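Local coordinates for 6-phosphofructokinase isozyme 2 (Escherichia coli, PDB 3N1C), which catalyses the ATP-dependent phosphorylation of D-fructose 6-phosphate to fructose 1,6-bisphosphate, the first committing step of glycolysis, and works as a homodimer, at the 6-O-phosphono-beta-D-fructofuranose site. Sequence-based numbering; all coordinates share one arbitrary frame. Chains: chain A/B, 6-phosphofructokinase isozyme 2.

The 6-O-phosphono-beta-D-fructofuranose site. Residues chain A 12, 14, 38-40, 43, 90, 92, 105, 107, 138-139, 256; chain B 27, 29. With F6P (6-O-phosphono-beta-D-fructofuranose), chain C.
Fructose 6-phosphate, the substrate of this PfkB-family kinase, sits in a pocket completed across the dimer, which illustrates how a sugar kinase can share both ends of a sugar phosphate between two subunits. Chain A reads O3 and O4 and holds O1 through A:Asp256. A:Asp14 reaches in from strand 12-19 with CG beside its backbone N (chi1 -75°), and its OD1 accepts from the O4 hydroxyl at 2.6 Å, met from above the carboxylate plane. A:Ser12 OG donates to the same OD1 nearly along its C-O axis, a second-shell bond that probably steadies the acid. A:Asn92 points its amide nitrogen ND2 at O4, which lies in the amide plane at 2.8 Å, so O4 is both donor and acceptor. A:Asn43, on helix 40-50, likewise gives an in-plane N-H to O3 (160° at H), while the same ND2 also donates to A:Asp256 OD1, tilted from its amide plane. That bond probably helps to place A:Asp256, the family's catalytic aspartate, expected to act as the base that activates O1, the phosphoryl acceptor. Consistent with this, O1 meets its OD1 at 2.8 Å from above the carboxylate plane.

At the other end, A:Arg90 lies extended from CG to NE and caps the phosphate end-on, NH1 and NH2 both pointing in plane to O2P. A:Ser139 OG, in the crowded position between backbone N and carbonyl carbon (chi1 66°), donates to O2P as well, and its backbone N to O1P. From chain B, the poorly ordered B:Arg29 adds NH1 to O2P. B:Lys27 stretches out beyond CG, passing obliquely over one guanidinium face of A:Arg105 and across A:Val107 CG2, and its terminal NZ donates to O1 and ring O5. A:Arg105 NH2 lies 4.6 Å from B:Lys27 NZ, a like-charge proximity that the phosphate, salt-bridged through O3P, and A:Asp256 probably offset. B:Lys27 NZ also donates to the ester oxygen O6, at 3.0 Å.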
ATOM      1  N   SER A  12     -13.380  24.401   8.102  1.00 17.19           N
ATOM      2  CA  SER A  12     -13.270  23.088   8.707  1.00 16.89           C
ATOM      3  C   SER A  12     -12.725  23.219  10.113  1.00 21.07           C
ATOM      4  O   SER A  12     -11.826  24.026  10.364  1.00 20.82           O
ATOM      5  CB  SER A  12     -12.341  22.191   7.886  1.00 16.53           C
ATOM      6  OG  SER A  12     -12.024  21.004   8.592  1.00 21.81           O
ATOM      7  N   ASP A  14     -10.442  21.226  12.054  1.00 17.65           N
ATOM      8  CA  ASP A  14      -9.485  20.159  11.786  1.00 13.77           C
ATOM      9  C   ASP A  14      -9.141  19.379  13.057  1.00 19.49           C
ATOM     10  O   ASP A  14      -8.572  19.934  13.993  1.00 23.89           O
ATOM     11  CB  ASP A  14      -8.184  20.742  11.206  1.00 18.23           C
ATOM     12  CG  ASP A  14      -8.313  21.169   9.759  1.00 18.44           C
ATOM     13  OD1 ASP A  14      -9.380  20.964   9.142  1.00 16.54           O
ATOM     14  OD2 ASP A  14      -7.326  21.723   9.235  1.00 17.31           O
ATOM     15  N   GLY A  38      -9.367  25.375  10.323  1.00 22.36           N
ATOM     16  CA  GLY A  38      -9.114  24.823   9.005  1.00 17.52           C
ATOM     17  C   GLY A  38      -9.961  25.421   7.899  1.00 22.25           C
ATOM     18  O   GLY A  38     -10.957  26.099   8.154  1.00 23.05           O
ATOM     19  N   GLY A  39      -9.572  25.148   6.658  1.00 12.81           N
ATOM     20  CA  GLY A  39     -10.223  25.753   5.511  1.00 17.83           C
ATOM     21  C   GLY A  39      -9.249  26.684   4.819  1.00 13.46           C
ATOM     22  O   GLY A  39      -8.428  27.322   5.475  1.00 18.10           O
ATOM     23  N   GLY A  40      -9.332  26.757   3.495  1.00 15.40           N
ATOM     24  CA  GLY A  40      -8.339  27.473   2.704  1.00 14.10           C
ATOM     25  C   GLY A  40      -8.094  28.906   3.149  1.00 14.72           C
ATOM     26  O   GLY A  40      -6.988  29.255   3.562  1.00 15.78           O
ATOM     27  N   ASN A  43      -6.742  29.351   6.740  1.00 10.46           N
ATOM     28  CA  ASN A  43      -5.307  29.082   6.831  1.00 17.51           C
ATOM     29  C   ASN A  43      -4.479  30.207   6.212  1.00 17.42           C
ATOM     30  O   ASN A  43      -3.395  30.535   6.692  1.00 15.54           O
ATOM     31  CB  ASN A  43      -4.967  27.735   6.186  1.00 17.22           C
ATOM     32  CG  ASN A  43      -5.483  26.563   7.002  1.00 20.96           C
ATOM     33  OD1 ASN A  43      -5.471  26.604   8.232  1.00 20.02           O
ATOM     34  ND2 ASN A  43      -5.949  25.520   6.323  1.00 16.74           N
ATOM     35  N   ARG A  90     -18.027  21.299   9.216  1.00 20.11           N
ATOM     36  CA  ARG A  90     -17.413  19.989   9.016  1.00 21.64           C
ATOM     37  C   ARG A  90     -16.188  19.791   9.909  1.00 23.58           C
ATOM     38  O   ARG A  90     -15.518  20.753  10.310  1.00 15.95           O
ATOM     39  CB  ARG A  90     -17.007  19.803   7.555  1.00 20.12           C
ATOM     40  CG  ARG A  90     -15.832  20.678   7.149  1.00 17.27           C
ATOM     41  CD  ARG A  90     -15.357  20.384   5.745  1.00 16.33           C
ATOM     42  NE  ARG A  90     -14.574  21.492   5.204  1.00 16.43           N
ATOM     43  CZ  ARG A  90     -13.778  21.403   4.140  1.00 18.95           C
ATOM     44  NH1 ARG A  90     -13.648  20.249   3.501  1.00 14.26           N
ATOM     45  NH2 ARG A  90     -13.104  22.471   3.715  1.00 14.79           N
ATOM     46  N   ASN A  92     -12.734  17.608   9.750  1.00 21.79           N
ATOM     47  CA  ASN A  92     -11.832  16.745   9.002  1.00 20.11           C
ATOM     48  C   ASN A  92     -10.876  16.010   9.935  1.00 22.71           C
ATOM     49  O   ASN A  92     -10.628  16.455  11.054  1.00 22.34           O
ATOM     50  CB  ASN A  92     -11.076  17.557   7.949  1.00 18.68           C
ATOM     51  CG  ASN A  92     -11.997  18.074   6.854  1.00 20.11           C
ATOM     52  OD1 ASN A  92     -13.111  17.578   6.691  1.00 18.74           O
ATOM     53  ND2 ASN A  92     -11.531  19.064   6.089  1.00 18.10           N
ATOM     54  N   ARG A 105      -5.044  12.208   5.480  1.00 20.74           N
ATOM     55  CA  ARG A 105      -5.918  13.369   5.571  1.00 24.59           C
ATOM     56  C   ARG A 105      -7.298  13.083   4.998  1.00 24.78           C
ATOM     57  O   ARG A 105      -7.465  12.950   3.786  1.00 21.83           O
ATOM     58  CB  ARG A 105      -5.274  14.559   4.856  1.00 21.13           C
ATOM     59  CG  ARG A 105      -3.882  14.875   5.384  1.00 22.87           C
ATOM     60  CD  ARG A 105      -3.120  15.756   4.424  1.00 29.78           C
ATOM     61  NE  ARG A 105      -3.683  17.096   4.359  1.00 31.92           N
ATOM     62  CZ  ARG A 105      -3.530  17.909   3.321  1.00 32.70           C
ATOM     63  NH1 ARG A 105      -2.839  17.505   2.263  1.00 26.66           N
ATOM     64  NH2 ARG A 105      -4.072  19.119   3.339  1.00 31.39           N
ATOM     65  N   VAL A 107     -10.856  14.388   4.246  1.00 16.36           N
ATOM     66  CA  VAL A 107     -11.463  15.684   4.017  1.00 14.41           C
ATOM     67  C   VAL A 107     -12.926  15.515   3.626  1.00 20.46           C
ATOM     68  O   VAL A 107     -13.229  15.077   2.517  1.00 17.73           O
ATOM     69  CB  VAL A 107     -10.701  16.420   2.898  1.00 15.40           C
ATOM     70  CG1 VAL A 107     -11.334  17.768   2.602  1.00 19.22           C
ATOM     71  CG2 VAL A 107      -9.218  16.559   3.270  1.00 14.05           C
ATOM     72  N   GLY A 138     -10.249  27.699  -0.977  1.00 17.10           N
ATOM     73  CA  GLY A 138     -10.825  26.474  -0.443  1.00 21.46           C
ATOM     74  C   GLY A 138     -11.904  25.895  -1.336  1.00 25.17           C
ATOM     75  O   GLY A 138     -12.263  26.496  -2.348  1.00 16.66           O
ATOM     76  N   SER A 139     -12.424  24.727  -0.963  1.00 15.16           N
ATOM     77  CA  SER A 139     -13.474  24.080  -1.749  1.00 21.02           C
ATOM     78  C   SER A 139     -14.811  24.804  -1.632  1.00 19.23           C
ATOM     79  O   SER A 139     -15.012  25.619  -0.731  1.00 19.17           O
ATOM     80  CB  SER A 139     -13.647  22.622  -1.321  1.00 23.91           C
ATOM     81  OG  SER A 139     -14.131  22.535   0.009  1.00 18.18           O
ATOM     82  N   ASP A 256      -1.334  26.941   1.396  1.00 14.31           N
ATOM     83  CA  ASP A 256      -2.009  28.056   2.054  1.00 19.05           C
ATOM     84  C   ASP A 256      -1.019  29.110   2.542  1.00 14.75           C
ATOM     85  O   ASP A 256      -1.265  30.309   2.412  1.00 18.06           O
ATOM     86  CB  ASP A 256      -2.857  27.552   3.223  1.00 18.31           C
ATOM     87  CG  ASP A 256      -4.063  26.755   2.767  1.00 26.76           C
ATOM     88  OD1 ASP A 256      -4.549  25.909   3.547  1.00 16.73           O
ATOM     89  OD2 ASP A 256      -4.526  26.974   1.627  1.00 16.56           O
TER
ATOM     90  N   LYS B  27      -4.981  15.181   0.084  1.00 20.92           N
ATOM     91  CA  LYS B  27      -6.328  15.267   0.627  1.00 19.38           C
ATOM     92  C   LYS B  27      -7.185  14.148   0.055  1.00 23.68           C
ATOM     93  O   LYS B  27      -7.406  14.081  -1.154  1.00 27.07           O
ATOM     94  CB  LYS B  27      -6.963  16.622   0.306  1.00 21.88           C
ATOM     95  CG  LYS B  27      -6.275  17.818   0.958  1.00 22.28           C
ATOM     96  CD  LYS B  27      -6.975  19.118   0.582  1.00 22.03           C
ATOM     97  CE  LYS B  27      -6.244  20.337   1.127  1.00 21.79           C
ATOM     98  NZ  LYS B  27      -7.013  21.604   0.913  1.00 17.12           N
ATOM     99  N   ARG B  29     -10.649  12.909  -0.505  1.00 19.62           N
ATOM    100  CA  ARG B  29     -12.017  13.416  -0.573  1.00 28.23           C
ATOM    101  C   ARG B  29     -13.008  12.379  -0.081  1.00 29.42           C
ATOM    102  O   ARG B  29     -13.177  11.337  -0.710  1.00 29.44           O
ATOM    103  CB  ARG B  29     -12.379  13.780  -2.014  1.00 34.45           C
ATOM    104  CG  ARG B  29     -11.617  14.953  -2.569  1.00 44.57           C
ATOM    105  CD  ARG B  29     -12.126  16.258  -2.002  1.00 46.23           C
ATOM    106  NE  ARG B  29     -11.037  17.215  -1.891  1.00 50.02           N
ATOM    107  CZ  ARG B  29     -11.142  18.414  -1.337  1.00 34.26           C
ATOM    108  NH1 ARG B  29     -12.298  18.828  -0.837  1.00 35.74           N
ATOM    109  NH2 ARG B  29     -10.081  19.196  -1.287  1.00 47.11           N
TER
HETATM  110  O1  F6P C 400      -5.433  23.342   2.860  1.00 19.17           O
HETATM  111  C1  F6P C 400      -5.527  22.779   4.132  1.00 14.12           C
HETATM  112  C2  F6P C 400      -6.963  23.037   4.687  1.00 24.51           C
HETATM  113  O2  F6P C 400      -7.897  23.919   4.025  1.00 17.26           O
HETATM  114  C3  F6P C 400      -7.434  22.281   5.938  1.00 24.10           C
HETATM  115  O3  F6P C 400      -7.260  22.909   7.171  1.00 19.89           O
HETATM  116  C4  F6P C 400      -8.560  21.362   5.636  1.00 22.01           C
HETATM  117  O4  F6P C 400      -9.180  20.496   6.548  1.00 19.22           O
HETATM  118  C5  F6P C 400      -8.506  21.138   4.144  1.00 23.76           C
HETATM  119  O5  F6P C 400      -7.396  21.993   3.699  1.00 18.22           O
HETATM  120  C6  F6P C 400      -9.826  21.505   3.446  1.00 29.07           C
HETATM  121  O6  F6P C 400      -9.694  21.191   2.082  1.00 25.02           O
HETATM  122  P   F6P C 400     -10.791  21.696   0.952  1.00 19.26           P
HETATM  123  O1P F6P C 400     -10.912  23.343   0.940  1.00 19.87           O
HETATM  124  O2P F6P C 400     -12.282  21.079   1.266  1.00 20.60           O
HETATM  125  O3P F6P C 400     -10.335  21.268  -0.365  1.00 26.08           O
HETATM  126  O   HOH W   1     -11.635  25.335   2.627  1.00 15.70           O
HETATM  127  O   HOH W   2      -3.041  21.380   2.094  1.00 34.02           O
HETATM  128  O   HOH W   3      -8.300  22.591  -1.718  1.00 47.52           O